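Local structure of FACT complex subunit POB3 (4KHB) at residues Phe10-Asp16 / Val72-Phe78; Phe26-Leu31 / Ile89-Tyr94; Asn146-Phe152 / Val179-Ile185. The protein probably acts as a subunit of the FACT histone chaperone, which reorganizes nucleosomes during transcription, replication and repair, and is represented here by its N-terminal PH-like part. Residues are numbered along the deposited sequence.

Contact 1 of 3, residues Phe10-Asp16 / Val72-Phe78; sequences FDHIYLD and VIQLDGF
Ile13 lays its CD1 methyl over the face of the Phe78 ring, 3.7 Å from the ring centroid, in a CH-pi contact. This is the corner of a PH-like beta sandwich, where the chain leaves one sheet and enters the other. The corner is at His12, whose backbone turns with phi/psi 62/50. Before it, Phe10 still belongs to the first sheet. After it, strand 13-15 runs antiparallel to strand 72-78, with axes 4.7 Å apart at 161°. Tyr14 and Asp76 form a hydrogen-bonded pair: Tyr14 N to Asp76 O is 2.9 Å and Asp76 N to Tyr14 O is 3.2 Å. Leu15 and Leu75 form the next, non-hydrogen-bonded pair. Leu15 CD2 packs 3.9 Å from Leu75 CD2 and 3.6 Å from Ile73 CG2. Phe10 and Phe78 both take chi1 m. The edge of Phe78 meets the face of Phe10, centroids 5.5 Å apart and planes at 73°. Helix 83-92 closes over this aromatic pair through Leu86. Gly77 has phi/psi 117/2, and a CB there would clash with His12 O. Gly77 and Phe78 together face Tyr61 in a G1 bulge. At the far end Asp16 N gives a 2.7 Å bond to Gln74 O. The Asp16 side chain, also salt-bridged to Lys170, replaces a backbone acceptor: Gln74 N to Asp16 OD1 is 2.8 Å.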
loop_
_atom_site.group_PDB
_atom_site.type_symbol
_atom_site.label_atom_id
_atom_site.label_comp_id
_atom_site.label_asym_id
_atom_site.label_seq_id
_atom_site.Cartn_x
_atom_site.Cartn_y
_atom_site.Cartn_z
ATOM N N PHE H 10 -4.112 15.796 -18.317
ATOM C CA PHE H 10 -2.851 15.375 -17.727
ATOM C C PHE H 10 -2.414 14.089 -18.410
ATOM O O PHE H 10 -3.213 13.163 -18.572
ATOM C CB PHE H 10 -3.005 15.157 -16.220
ATOM C CG PHE H 10 -3.321 16.409 -15.452
ATOM C CD1 PHE H 10 -4.635 16.826 -15.273
ATOM C CD2 PHE H 10 -2.299 17.177 -14.912
ATOM C CE1 PHE H 10 -4.921 17.983 -14.562
ATOM C CE2 PHE H 10 -2.576 18.331 -14.202
ATOM C CZ PHE H 10 -3.888 18.736 -14.026
ATOM N N ASP H 11 -1.151 14.032 -18.818
ATOM C CA ASP H 11 -0.664 12.894 -19.585
ATOM C C ASP H 11 0.125 11.903 -18.738
ATOM O O ASP H 11 0.617 12.247 -17.661
ATOM C CB ASP H 11 0.188 13.382 -20.760
ATOM C CG ASP H 11 -0.610 13.501 -22.044
ATOM O OD1 ASP H 11 -1.388 12.571 -22.347
ATOM O OD2 ASP H 11 -0.463 14.522 -22.747
ATOM N N HIS H 12 0.229 10.671 -19.235
ATOM C CA HIS H 12 1.025 9.621 -18.599
ATOM C C HIS H 12 0.523 9.265 -17.200
ATOM O O HIS H 12 1.304 9.200 -16.249
ATOM C CB HIS H 12 2.511 9.997 -18.561
ATOM C CG HIS H 12 3.428 8.815 -18.499
ATOM N ND1 HIS H 12 3.454 7.841 -19.472
ATOM C CD2 HIS H 12 4.345 8.448 -17.573
ATOM C CE1 HIS H 12 4.349 6.923 -19.150
ATOM N NE2 HIS H 12 4.904 7.269 -18.003
ATOM N N ILE H 13 -0.779 9.023 -17.082
ATOM C CA ILE H 13 -1.382 8.716 -15.791
ATOM C C ILE H 13 -1.873 7.268 -15.748
ATOM O O ILE H 13 -2.485 6.786 -16.705
ATOM C CB ILE H 13 -2.553 9.676 -15.483
ATOM C CG1 ILE H 13 -2.088 11.134 -15.574
ATOM C CG2 ILE H 13 -3.159 9.369 -14.118
ATOM C CD1 ILE H 13 -0.944 11.481 -14.632
ATOM N N TYR H 14 -1.600 6.577 -14.644
ATOM C CA TYR H 14 -2.059 5.202 -14.467
ATOM C C TYR H 14 -3.329 5.179 -13.622
ATOM O O TYR H 14 -3.398 5.824 -12.570
ATOM C CB TYR H 14 -0.974 4.345 -13.806
ATOM C CG TYR H 14 0.341 4.291 -14.553
ATOM C CD1 TYR H 14 1.326 5.249 -14.342
ATOM C CD2 TYR H 14 0.604 3.269 -15.455
ATOM C CE1 TYR H 14 2.532 5.194 -15.016
ATOM C CE2 TYR H 14 1.806 3.206 -16.131
ATOM C CZ TYR H 14 2.763 4.171 -15.909
ATOM O OH TYR H 14 3.962 4.110 -16.583
ATOM N N LEU H 15 -4.334 4.441 -14.084
ATOM C CA LEU H 15 -5.597 4.342 -13.361
ATOM C C LEU H 15 -5.686 2.997 -12.643
ATOM O O LEU H 15 -5.667 1.941 -13.283
ATOM C CB LEU H 15 -6.777 4.550 -14.324
ATOM C CG LEU H 15 -8.242 4.389 -13.895
ATOM C CD1 LEU H 15 -8.740 2.969 -14.130
ATOM C CD2 LEU H 15 -8.460 4.800 -12.443
ATOM N N ASP H 16 -5.808 3.055 -11.316
ATOM C CA ASP H 16 -5.939 1.866 -10.467
ATOM C C ASP H 16 -4.889 0.786 -10.737
ATOM O O ASP H 16 -5.225 -0.374 -10.987
ATOM C CB ASP H 16 -7.357 1.287 -10.555
ATOM C CG ASP H 16 -8.373 2.120 -9.789
ATOM O OD1 ASP H 16 -7.967 2.845 -8.853
ATOM O OD2 ASP H 16 -9.574 2.053 -10.126
ATOM N N VAL H 72 -12.491 3.722 -3.856
ATOM C CA VAL H 72 -11.335 4.574 -4.136
ATOM C C VAL H 72 -10.871 4.488 -5.592
ATOM O O VAL H 72 -10.808 3.401 -6.172
ATOM C CB VAL H 72 -10.141 4.277 -3.188
ATOM C CG1 VAL H 72 -10.436 4.767 -1.785
ATOM C CG2 VAL H 72 -9.819 2.793 -3.177
ATOM N N ILE H 73 -10.557 5.642 -6.175
ATOM C CA ILE H 73 -9.990 5.696 -7.519
ATOM C C ILE H 73 -8.566 6.225 -7.403
ATOM O O ILE H 73 -8.345 7.335 -6.911
ATOM C CB ILE H 73 -10.809 6.617 -8.445
ATOM C CG1 ILE H 73 -12.257 6.130 -8.526
ATOM C CG2 ILE H 73 -10.195 6.654 -9.842
ATOM C CD1 ILE H 73 -12.396 4.725 -9.094
ATOM N N GLN H 74 -7.600 5.423 -7.844
ATOM C CA GLN H 74 -6.194 5.793 -7.740
ATOM C C GLN H 74 -5.596 6.237 -9.072
ATOM O O GLN H 74 -5.550 5.467 -10.035
ATOM C CB GLN H 74 -5.387 4.632 -7.146
ATOM C CG GLN H 74 -5.626 4.405 -5.659
ATOM C CD GLN H 74 -5.066 3.087 -5.166
ATOM O OE1 GLN H 74 -5.804 2.125 -4.948
ATOM N NE2 GLN H 74 -3.750 3.031 -5.002
ATOM N N LEU H 75 -5.149 7.489 -9.111
ATOM C CA LEU H 75 -4.469 8.038 -10.275
ATOM C C LEU H 75 -3.056 8.488 -9.906
ATOM O O LEU H 75 -2.889 9.530 -9.260
ATOM C CB LEU H 75 -5.259 9.231 -10.820
ATOM C CG LEU H 75 -6.721 9.007 -11.211
ATOM C CD1 LEU H 75 -7.466 10.329 -11.259
ATOM C CD2 LEU H 75 -6.820 8.305 -12.547
ATOM N N ASP H 76 -2.043 7.720 -10.305
ATOM C CA ASP H 76 -0.662 8.128 -10.045
ATOM C C ASP H 76 0.108 8.338 -11.352
ATOM O O ASP H 76 -0.294 7.847 -12.409
ATOM C CB ASP H 76 0.069 7.162 -9.093
ATOM C CG ASP H 76 0.204 5.758 -9.651
ATOM O OD1 ASP H 76 -0.350 5.476 -10.734
ATOM O OD2 ASP H 76 0.874 4.929 -8.998
ATOM N N GLY H 77 1.218 9.066 -11.264
ATOM C CA GLY H 77 2.018 9.399 -12.428
ATOM C C GLY H 77 2.052 10.900 -12.639
ATOM O O GLY H 77 2.658 11.394 -13.593
ATOM N N PHE H 78 1.414 11.634 -11.733
ATOM C CA PHE H 78 1.444 13.088 -11.789
ATOM C C PHE H 78 2.828 13.594 -11.403
ATOM O O PHE H 78 3.576 12.914 -10.696
ATOM C CB PHE H 78 0.398 13.693 -10.853
ATOM C CG PHE H 78 -1.020 13.442 -11.275
ATOM C CD1 PHE H 78 -1.631 14.254 -12.223
ATOM C CD2 PHE H 78 -1.755 12.416 -10.699
ATOM C CE1 PHE H 78 -2.943 14.032 -12.607
ATOM C CE2 PHE H 78 -3.069 12.188 -11.075
ATOM C CZ PHE H 78 -3.664 12.997 -12.031
#

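Contact 2 of 3, residues Phe26-Leu31 / Ile89-Tyr94; sequences FAENGL and IFKNWY
The CA-to-CB bond of Phe26 points toward the helix, and its ring (chi1 m) fills the apolar centre. Here the C-terminal helix of the PH-like domain, 83-92, closes one end of the beta sandwich. Phe26 CB lies 3.9 Å from Ile89 CG2, and Phe26 CE1 lies 4.1 Å from Phe90 CE1. The Phe26 and Phe90 rings are oblique, with planes at 61°. Trp93 follows one helical turn after Ile89, with Trp93 N bonded to Ile89 O at 2.9 Å. Its CZ3 packs 4.0 Å from Phe26 CB. Strands 22-27 and 30-35 are joined by a type I turn from Ala27 to Gly30. Gly30 has phi/psi 147/-162, which calls for glycine. Glu28 sits on the turn, its CA 5.3 Å from that of Trp93. Its CG rests over the five-membered ring of Trp93, 3.5 Å from the centroid. Tyr94 OH passes the edge of the Phe26 ring, 3.6 Å from Phe26 CD1, and donates to Ala27 O at 2.8 Å.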
loop_
_atom_site.group_PDB
_atom_site.type_symbol
_atom_site.label_atom_id
_atom_site.label_comp_id
_atom_site.label_asym_id
_atom_site.label_seq_id
_atom_site.Cartn_x
_atom_site.Cartn_y
_atom_site.Cartn_z
ATOM N N PHE H 26 -9.985 16.355 -16.789
ATOM C CA PHE H 26 -10.910 16.870 -15.790
ATOM C C PHE H 26 -11.859 17.911 -16.405
ATOM O O PHE H 26 -11.428 18.791 -17.160
ATOM C CB PHE H 26 -10.137 17.462 -14.614
ATOM C CG PHE H 26 -9.388 16.436 -13.809
ATOM C CD1 PHE H 26 -10.016 15.753 -12.778
ATOM C CD2 PHE H 26 -8.055 16.158 -14.078
ATOM C CE1 PHE H 26 -9.333 14.809 -12.031
ATOM C CE2 PHE H 26 -7.362 15.215 -13.336
ATOM C CZ PHE H 26 -8.001 14.540 -12.310
ATOM N N ALA H 27 -13.148 17.788 -16.090
ATOM C CA ALA H 27 -14.169 18.753 -16.508
ATOM C C ALA H 27 -15.100 19.041 -15.342
ATOM O O ALA H 27 -15.026 18.378 -14.307
ATOM C CB ALA H 27 -14.962 18.236 -17.693
ATOM N N GLU H 28 -15.976 20.025 -15.517
ATOM C CA GLU H 28 -16.961 20.384 -14.499
ATOM C C GLU H 28 -17.862 19.230 -14.050
ATOM O O GLU H 28 -18.253 19.165 -12.884
ATOM C CB GLU H 28 -17.816 21.564 -14.978
ATOM C CG GLU H 28 -17.555 22.864 -14.226
ATOM C CD GLU H 28 -18.327 24.043 -14.789
ATOM O OE1 GLU H 28 -19.085 23.851 -15.761
ATOM O OE2 GLU H 28 -18.177 25.163 -14.257
ATOM N N ASN H 29 -18.195 18.327 -14.970
ATOM C CA ASN H 29 -19.152 17.263 -14.662
ATOM C C ASN H 29 -18.515 15.957 -14.173
ATOM O O ASN H 29 -19.228 15.009 -13.836
ATOM C CB ASN H 29 -20.058 16.980 -15.869
ATOM C CG ASN H 29 -19.291 16.467 -17.072
ATOM O OD1 ASN H 29 -18.213 16.962 -17.397
ATOM N ND2 ASN H 29 -19.851 15.468 -17.744
ATOM N N GLY H 30 -17.185 15.903 -14.142
ATOM C CA GLY H 30 -16.490 14.719 -13.655
ATOM C C GLY H 30 -15.165 14.451 -14.347
ATOM O O GLY H 30 -14.597 15.351 -14.971
ATOM N N LEU H 31 -14.655 13.225 -14.230
ATOM C CA LEU H 31 -13.358 12.901 -14.826
ATOM C C LEU H 31 -13.417 11.685 -15.746
ATOM O O LEU H 31 -14.220 10.768 -15.544
ATOM C CB LEU H 31 -12.252 12.784 -13.757
ATOM C CG LEU H 31 -11.495 11.520 -13.300
ATOM C CD1 LEU H 31 -12.417 10.436 -12.789
ATOM C CD2 LEU H 31 -10.534 10.957 -14.350
ATOM N N ILE H 89 -8.848 22.519 -9.544
ATOM C CA ILE H 89 -9.874 21.679 -10.153
ATOM C C ILE H 89 -10.852 21.127 -9.120
ATOM O O ILE H 89 -12.063 21.299 -9.248
ATOM C CB ILE H 89 -9.239 20.495 -10.915
ATOM C CG1 ILE H 89 -8.470 20.985 -12.141
ATOM C CG2 ILE H 89 -10.298 19.478 -11.318
ATOM C CD1 ILE H 89 -7.612 19.911 -12.772
ATOM N N PHE H 90 -10.319 20.468 -8.096
ATOM C CA PHE H 90 -11.147 19.850 -7.064
ATOM C C PHE H 90 -11.932 20.866 -6.233
ATOM O O PHE H 90 -13.059 20.594 -5.820
ATOM C CB PHE H 90 -10.309 18.930 -6.168
ATOM C CG PHE H 90 -10.093 17.559 -6.746
ATOM C CD1 PHE H 90 -9.024 17.308 -7.597
ATOM C CD2 PHE H 90 -10.973 16.523 -6.455
ATOM C CE1 PHE H 90 -8.829 16.047 -8.135
ATOM C CE2 PHE H 90 -10.787 15.259 -6.994
ATOM C CZ PHE H 90 -9.711 15.022 -7.834
ATOM N N LYS H 91 -11.336 22.028 -5.984
ATOM C CA LYS H 91 -12.009 23.058 -5.198
ATOM C C LYS H 91 -13.102 23.766 -5.998
ATOM O O LYS H 91 -14.241 23.874 -5.543
ATOM C CB LYS H 91 -11.005 24.080 -4.651
ATOM C CG LYS H 91 -11.648 25.179 -3.807
ATOM C CD LYS H 91 -10.619 26.141 -3.230
ATOM C CE LYS H 91 -10.061 27.069 -4.295
ATOM N NZ LYS H 91 -8.687 26.669 -4.702
ATOM N N ASN H 92 -12.755 24.242 -7.191
ATOM C CA ASN H 92 -13.690 25.014 -8.009
ATOM C C ASN H 92 -14.810 24.182 -8.638
ATOM O O ASN H 92 -15.937 24.656 -8.775
ATOM C CB ASN H 92 -12.949 25.795 -9.100
ATOM C CG ASN H 92 -12.034 26.868 -8.541
ATOM O OD1 ASN H 92 -12.114 27.224 -7.365
ATOM N ND2 ASN H 92 -11.172 27.405 -9.393
ATOM N N TRP H 93 -14.495 22.949 -9.027
ATOM C CA TRP H 93 -15.462 22.078 -9.693
ATOM C C TRP H 93 -16.130 21.056 -8.772
ATOM O O TRP H 93 -17.329 20.796 -8.892
ATOM C CB TRP H 93 -14.801 21.353 -10.872
ATOM C CG TRP H 93 -14.487 22.249 -12.039
ATOM C CD1 TRP H 93 -14.940 23.521 -12.237
ATOM C CD2 TRP H 93 -13.650 21.942 -13.165
ATOM N NE1 TRP H 93 -14.443 24.022 -13.417
ATOM C CE2 TRP H 93 -13.647 23.074 -14.005
ATOM C CE3 TRP H 93 -12.902 20.823 -13.542
ATOM C CZ2 TRP H 93 -12.924 23.117 -15.201
ATOM C CZ3 TRP H 93 -12.183 20.870 -14.728
ATOM C CH2 TRP H 93 -12.203 22.007 -15.543
ATOM N N TYR H 94 -15.360 20.479 -7.855
ATOM C CA TYR H 94 -15.835 19.321 -7.105
ATOM C C TYR H 94 -16.157 19.623 -5.638
ATOM O O TYR H 94 -16.515 18.714 -4.883
ATOM C CB TYR H 94 -14.823 18.172 -7.213
ATOM C CG TYR H 94 -14.447 17.817 -8.645
ATOM C CD1 TYR H 94 -15.350 17.992 -9.686
ATOM C CD2 TYR H 94 -13.188 17.314 -8.951
ATOM C CE1 TYR H 94 -15.012 17.677 -10.988
ATOM C CE2 TYR H 94 -12.840 16.993 -10.253
ATOM C CZ TYR H 94 -13.759 17.179 -11.266
ATOM O OH TYR H 94 -13.430 16.868 -12.567
#

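Contact 3 of 3, residues Asn146-Phe152 / Val179-Ile185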
loop_
_atom_site.group_PDB
_atom_site.type_symbol
_atom_site.label_atom_id
_atom_site.label_comp_id
_atom_site.label_asym_id
_atom_site.label_seq_id
_atom_site.Cartn_x
_atom_site.Cartn_y
_atom_site.Cartn_z
ATOM N N ASN H 146 -5.065 -12.476 19.185
ATOM C CA ASN H 146 -6.207 -11.653 18.812
ATOM C C ASN H 146 -5.748 -11.409 17.379
ATOM O O ASN H 146 -5.091 -10.407 17.098
ATOM C CB ASN H 146 -6.202 -10.374 19.647
ATOM C CG ASN H 146 -6.501 -10.624 21.113
ATOM O OD1 ASN H 146 -7.646 -10.519 21.550
ATOM N ND2 ASN H 146 -5.484 -11.030 21.863
ATOM N N GLU H 147 -6.098 -12.310 16.467
ATOM C CA GLU H 147 -5.576 -12.162 15.110
ATOM C C GLU H 147 -6.610 -12.255 13.989
ATOM O O GLU H 147 -7.437 -13.170 13.950
ATOM C CB GLU H 147 -4.482 -13.211 14.886
ATOM C CG GLU H 147 -3.728 -13.079 13.577
ATOM C CD GLU H 147 -2.566 -14.047 13.487
ATOM O OE1 GLU H 147 -2.434 -14.728 12.450
ATOM O OE2 GLU H 147 -1.771 -14.112 14.448
ATOM N N ILE H 148 -6.534 -11.288 13.076
ATOM C CA ILE H 148 -7.431 -11.202 11.932
ATOM C C ILE H 148 -6.650 -11.416 10.639
ATOM O O ILE H 148 -5.598 -10.806 10.437
ATOM C CB ILE H 148 -8.121 -9.820 11.861
ATOM C CG1 ILE H 148 -8.502 -9.318 13.258
ATOM C CG2 ILE H 148 -9.327 -9.864 10.927
ATOM C CD1 ILE H 148 -9.555 -10.161 13.960
ATOM N N ALA H 149 -7.158 -12.282 9.766
ATOM C CA ALA H 149 -6.521 -12.518 8.476
ATOM C C ALA H 149 -7.313 -11.837 7.368
ATOM O O ALA H 149 -8.529 -12.016 7.270
ATOM C CB ALA H 149 -6.402 -14.013 8.207
ATOM N N VAL H 150 -6.624 -11.060 6.537
ATOM C CA VAL H 150 -7.257 -10.414 5.393
ATOM C C VAL H 150 -6.687 -11.035 4.127
ATOM O O VAL H 150 -5.502 -10.877 3.827
ATOM C CB VAL H 150 -7.014 -8.892 5.385
ATOM C CG1 VAL H 150 -7.686 -8.255 4.183
ATOM C CG2 VAL H 150 -7.528 -8.267 6.666
ATOM N N GLU H 151 -7.537 -11.742 3.388
ATOM C CA GLU H 151 -7.084 -12.525 2.242
ATOM C C GLU H 151 -7.479 -11.923 0.901
ATOM O O GLU H 151 -8.524 -11.280 0.772
ATOM C CB GLU H 151 -7.589 -13.970 2.339
ATOM C CG GLU H 151 -7.811 -14.460 3.761
ATOM C CD GLU H 151 -8.050 -15.954 3.824
ATOM O OE1 GLU H 151 -8.379 -16.458 4.918
ATOM O OE2 GLU H 151 -7.898 -16.626 2.784
ATOM N N PHE H 152 -6.628 -12.140 -0.097
ATOM C CA PHE H 152 -6.866 -11.625 -1.434
ATOM C C PHE H 152 -6.941 -12.758 -2.450
ATOM O O PHE H 152 -6.443 -13.858 -2.205
ATOM C CB PHE H 152 -5.762 -10.637 -1.810
ATOM C CG PHE H 152 -5.565 -9.547 -0.800
ATOM C CD1 PHE H 152 -6.363 -8.413 -0.823
ATOM C CD2 PHE H 152 -4.589 -9.659 0.182
ATOM C CE1 PHE H 152 -6.190 -7.405 0.110
ATOM C CE2 PHE H 152 -4.411 -8.658 1.118
ATOM C CZ PHE H 152 -5.211 -7.527 1.082
ATOM N N VAL H 179 -0.982 -11.794 -1.152
ATOM C CA VAL H 179 -1.838 -12.949 -0.931
ATOM C C VAL H 179 -2.647 -12.805 0.354
ATOM O O VAL H 179 -3.846 -13.096 0.382
ATOM C CB VAL H 179 -1.000 -14.247 -0.870
ATOM C CG1 VAL H 179 -1.869 -15.431 -0.514
ATOM C CG2 VAL H 179 -0.302 -14.493 -2.193
ATOM N N GLU H 180 -1.990 -12.327 1.407
ATOM C CA GLU H 180 -2.600 -12.270 2.732
ATOM C C GLU H 180 -1.895 -11.269 3.647
ATOM O O GLU H 180 -0.678 -11.097 3.563
ATOM C CB GLU H 180 -2.568 -13.667 3.364
ATOM C CG GLU H 180 -3.255 -13.784 4.711
ATOM C CD GLU H 180 -2.996 -15.121 5.374
ATOM O OE1 GLU H 180 -1.813 -15.452 5.602
ATOM O OE2 GLU H 180 -3.973 -15.845 5.663
ATOM N N ILE H 181 -2.663 -10.597 4.504
ATOM C CA ILE H 181 -2.092 -9.782 5.576
ATOM C C ILE H 181 -2.759 -10.171 6.890
ATOM O O ILE H 181 -3.981 -10.331 6.953
ATOM C CB ILE H 181 -2.301 -8.272 5.344
ATOM C CG1 ILE H 181 -1.854 -7.882 3.935
ATOM C CG2 ILE H 181 -1.530 -7.460 6.381
ATOM C CD1 ILE H 181 -1.894 -6.395 3.663
ATOM N N ARG H 182 -1.954 -10.321 7.937
ATOM C CA ARG H 182 -2.467 -10.651 9.259
ATOM C C ARG H 182 -2.195 -9.532 10.256
ATOM O O ARG H 182 -1.078 -9.014 10.329
ATOM C CB ARG H 182 -1.857 -11.971 9.739
ATOM C CG ARG H 182 -2.150 -13.139 8.813
ATOM C CD ARG H 182 -1.698 -14.461 9.401
ATOM N NE ARG H 182 -1.920 -15.568 8.475
ATOM C CZ ARG H 182 -2.019 -16.840 8.846
ATOM N NH1 ARG H 182 -1.912 -17.169 10.126
ATOM N NH2 ARG H 182 -2.221 -17.783 7.937
ATOM N N PHE H 183 -3.208 -9.170 11.032
ATOM C CA PHE H 183 -3.056 -8.105 12.012
ATOM C C PHE H 183 -3.262 -8.666 13.410
ATOM O O PHE H 183 -4.123 -9.526 13.619
ATOM C CB PHE H 183 -4.080 -6.996 11.758
ATOM C CG PHE H 183 -3.896 -6.283 10.449
ATOM C CD1 PHE H 183 -3.045 -5.192 10.355
ATOM C CD2 PHE H 183 -4.580 -6.698 9.315
ATOM C CE1 PHE H 183 -2.872 -4.529 9.153
ATOM C CE2 PHE H 183 -4.414 -6.042 8.107
ATOM C CZ PHE H 183 -3.558 -4.955 8.026
ATOM N N TYR H 184 -2.469 -8.189 14.364
ATOM C CA TYR H 184 -2.740 -8.459 15.765
ATOM C C TYR H 184 -3.478 -7.264 16.342
ATOM O O TYR H 184 -2.910 -6.177 16.472
ATOM C CB TYR H 184 -1.447 -8.722 16.539
ATOM C CG TYR H 184 -1.657 -8.813 18.029
ATOM C CD1 TYR H 184 -2.240 -9.938 18.596
ATOM C CD2 TYR H 184 -1.251 -7.789 18.875
ATOM C CE1 TYR H 184 -2.438 -10.031 19.954
ATOM C CE2 TYR H 184 -1.439 -7.875 20.237
ATOM C CZ TYR H 184 -2.033 -9.000 20.771
ATOM O OH TYR H 184 -2.227 -9.095 22.128
ATOM N N ILE H 185 -4.744 -7.475 16.687
ATOM C CA ILE H 185 -5.598 -6.414 17.205
ATOM C C ILE H 185 -6.214 -6.840 18.531
ATOM O O ILE H 185 -7.162 -7.625 18.552
ATOM C CB ILE H 185 -6.732 -6.068 16.213
ATOM C CG1 ILE H 185 -6.165 -5.752 14.822
ATOM C CG2 ILE H 185 -7.567 -4.904 16.730
ATOM C CD1 ILE H 185 -7.217 -5.419 13.776
#
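Strands 147-152 and 179-184 pair as antiparallel neighbours, with axes 4.7 Å apart at 162°. The backbone bonds are regular. Ile148 and Phe183 exchange two, each 3.0 Å between Ile148 N and Phe183 O and between Phe183 N and Ile148 O. Val150 and Ile181 do the same: Val150 N to Ile181 O is 2.8 Å and Ile181 N to Val150 O is 2.9 Å. At the ends, Ile185 N donates to Asn146 O and Phe152 N to Val179 O, both at 3.0 Å. CA-H...O contacts supplement them, such as Arg182 CA to Ile148 O at 3.3 Å.

The face of Glu147, Ala149, Glu151, Glu180, Arg182 and Tyr184 carries the charges. Arg182 NE binds Glu180 OE1 at 2.9 Å, and Arg182 NH1 makes a weak, 3.4 Å salt bridge to Glu147 OE1. The other oxygen of Glu147, OE2, is held by Arg94 of the SPT16D chain. Glu151 OE1 is 4.5 Å from Glu180 OE2, a pair of like charges; the Glu151 oxygen accepts from Asn141 instead. Asn146 OD1 has a weak bond from the backbone of Thr189.

The other face is apolar. Val150 CG2 is 4.1 Å from Phe183 CE2, and Phe152 CE2 is 3.9 Å from Ile181 CG1. Phe130 and Ile132 of strand 127-133 lie against this side. Strand 147-152 also bonds to strand 137-144, while residues 180-184 pair antiparallel with a strand of SPT16D. The contact is thus part of a PH-like beta sheet that continues across the heterodimer interface.

Overall arrangement
Contacts 1 and 2 belong to the same PH-like domain, and their segments alternate along the chain. Their centres are 16 Å apart, yet they touch through Phe10, whose CE1 lies 3.7 Å from Phe26 CD2 and 3.8 Å from Ile89 CD1. The two therefore share one hydrophobic core between the sheets and helix 83-92. Contact 3 follows later in the sequence, in the second PH-like part of the chain, the SSRP1-type region. Its centre is 28 Å from that of contact 1 and 37 Å from that of contact 2, on the opposite side of the chain's centre. SPT16D touches contact 1 at Gln74 but pairs antiparallel with residues 180-184 of contact 3. No other protein chain in the assembly touches contact 2.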